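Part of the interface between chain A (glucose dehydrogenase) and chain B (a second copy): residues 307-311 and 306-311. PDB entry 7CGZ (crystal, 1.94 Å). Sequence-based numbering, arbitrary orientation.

Chain A, residues 307-311: AEERL
Chain B, residues 306-311: VAEERL

Two copies of one strand can contribute to an interface by pairing about a central residue, and the contact between the two chains of glucose dehydrogenase illustrates how such pairing brings like charges together and how the side chains accommodate them. Both stretches are extended, with phi between -104° and -166° and psi between 117° and 157°, except at Val306(B), where psi is -11°. The strands run in broadly opposite directions, their N-to-C axes at 132° and 4.6 Å apart at closest approach. Glu309(A) faces Glu309(B) as an antiparallel, non-hydrogen-bonded pair, CA to CA 4.3 Å.

The backbone bonds flank this pair. Arg310(A) N donates to Glu308(B) O at 2.8 Å, and Arg310(B) N donates to Glu308(A) O at 3.0 Å, with N-H...O angles of 165° and 157°. Each carbonyl also receives a CA-H...O contact: Glu309(A) CA lies 3.3 Å from Glu308(B) O, and Glu309(B) CA lies 3.1 Å from Glu308(A) O. Beyond the direct bonds, water takes over. One molecule donates to Arg310(B) O (2.4 Å) and accepts from Glu308(A) N (2.9 Å); another accepts from Glu308(B) N (2.9 Å) and donates to Arg310(A) O (2.7 Å) and Glu309(A) OE2 (2.6 Å).

The arginines show the principle most clearly. Residues two apart on a strand project to the same side, so within each chain Glu308 can reach Arg310. Both glutamates are extended (chi1 t, chi2 t), with chi3 near 180° in Glu308(A) and 3° in Glu308(B), the same carboxylate orientation with the oxygen labels exchanged. Both arginines fold as m, m, t, with chi4 80-84°, which brings the guanidinium back to its own glutamate. In chain A, OE1 of Glu308(A) accepts from Arg310(A) NE at 2.8 Å and NH2 at 2.9 Å; in chain B, OE2 of Glu308(B) accepts from Arg310(B) NE at 2.9 Å and NH2 at 3.1 Å. Each pair is a salt bridge. The two guanidiniums then stack, centres 4.2 Å apart and planes at 27°, with Arg310(A) NH1 3.9 Å from Arg310(B) NH2. The carboxylate held by each arginine can offset the repulsion expected between these like charges.

The Glu309 side chains share the other face but differ in rotamer: Glu309(A) is t, t with chi3 7°, Glu309(B) m, t with chi3 -13°. The extended form carries Glu309(A) OE2 to 3.8 Å from Ala307(B) CB and onto the water that also bonds Arg310(A) O and Glu308(B) N. Glu309(B) instead sets its CG 4.2 Å from Glu309(A) CA, an aliphatic contact.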

# COMPACT_ATOMS: atom_id res chain seq x y z
N ALA A 307 4.58 13.76 0.34
CA ALA A 307 5.20 12.44 0.45
C ALA A 307 4.35 11.55 1.35
O ALA A 307 3.71 12.04 2.29
CB ALA A 307 6.62 12.52 1.01
N GLU A 308 4.36 10.25 1.06
CA GLU A 308 3.71 9.25 1.89
C GLU A 308 4.73 8.16 2.21
O GLU A 308 5.21 7.49 1.29
CB GLU A 308 2.48 8.66 1.20
CG GLU A 308 1.97 7.34 1.82
CD GLU A 308 0.73 6.78 1.11
OE1 GLU A 308 0.21 5.72 1.54
OE2 GLU A 308 0.28 7.38 0.12
N GLU A 309 5.06 7.99 3.49
CA GLU A 309 5.89 6.90 3.98
C GLU A 309 5.04 5.84 4.67
O GLU A 309 4.00 6.14 5.26
CB GLU A 309 6.95 7.42 4.97
CG GLU A 309 7.92 6.33 5.43
CD GLU A 309 8.94 6.79 6.48
OE1 GLU A 309 8.83 7.93 6.98
OE2 GLU A 309 9.85 5.99 6.81
N ARG A 310 5.48 4.58 4.59
CA ARG A 310 4.81 3.47 5.26
C ARG A 310 5.68 2.99 6.43
O ARG A 310 6.88 2.76 6.26
CB ARG A 310 4.54 2.32 4.28
CG ARG A 310 3.52 2.64 3.20
CD ARG A 310 2.22 3.13 3.83
NE ARG A 310 1.18 3.44 2.86
CZ ARG A 310 0.35 2.54 2.35
NH1 ARG A 310 0.47 1.26 2.69
NH2 ARG A 310 -0.59 2.91 1.49
N LEU A 311 5.07 2.84 7.62
CA LEU A 311 5.79 2.38 8.80
C LEU A 311 5.07 1.21 9.45
O LEU A 311 3.85 1.06 9.31
CB LEU A 311 5.96 3.50 9.84
CG LEU A 311 6.67 4.76 9.35
CD1 LEU A 311 6.35 5.92 10.28
CD2 LEU A 311 8.18 4.49 9.28
N VAL B 306 15.89 1.57 4.17
CA VAL B 306 15.68 2.43 5.33
C VAL B 306 14.34 3.14 5.32
O VAL B 306 13.96 3.74 6.34
CB VAL B 306 16.82 3.46 5.48
CG1 VAL B 306 18.17 2.75 5.50
CG2 VAL B 306 16.77 4.48 4.37
N ALA B 307 13.61 3.12 4.21
CA ALA B 307 12.30 3.76 4.17
C ALA B 307 11.52 3.23 2.98
O ALA B 307 12.10 2.90 1.93
CB ALA B 307 12.40 5.28 4.10
N GLU B 308 10.20 3.18 3.15
CA GLU B 308 9.28 2.80 2.08
C GLU B 308 8.29 3.93 1.85
O GLU B 308 7.63 4.39 2.78
CB GLU B 308 8.52 1.51 2.40
CG GLU B 308 7.37 1.31 1.40
CD GLU B 308 6.61 0.01 1.57
OE1 GLU B 308 6.92 -0.73 2.51
OE2 GLU B 308 5.69 -0.25 0.77
N GLU B 309 8.21 4.38 0.60
CA GLU B 309 7.29 5.45 0.23
C GLU B 309 6.40 5.00 -0.92
O GLU B 309 6.73 4.06 -1.65
CB GLU B 309 8.07 6.71 -0.13
CG GLU B 309 8.86 7.21 1.07
CD GLU B 309 9.48 8.57 0.85
OE1 GLU B 309 9.52 9.01 -0.33
OE2 GLU B 309 9.94 9.17 1.84
N ARG B 310 5.24 5.65 -1.05
CA ARG B 310 4.26 5.32 -2.07
C ARG B 310 4.05 6.52 -2.99
O ARG B 310 3.97 7.66 -2.53
CB ARG B 310 2.89 4.91 -1.48
CG ARG B 310 2.88 3.64 -0.65
CD ARG B 310 3.55 2.50 -1.39
NE ARG B 310 3.58 1.25 -0.62
CZ ARG B 310 2.56 0.41 -0.50
NH1 ARG B 310 1.40 0.68 -1.08
NH2 ARG B 310 2.70 -0.71 0.20
N LEU B 311 3.95 6.24 -4.29
CA LEU B 311 3.67 7.24 -5.31
C LEU B 311 2.53 6.76 -6.19
O LEU B 311 2.30 5.56 -6.32
CB LEU B 311 4.91 7.51 -6.20
CG LEU B 311 6.14 8.20 -5.59
CD1 LEU B 311 6.92 7.28 -4.67
CD2 LEU B 311 7.05 8.68 -6.70
O HOH W 1 5.22 9.54 -1.63
O HOH W 2 9.47 3.57 5.89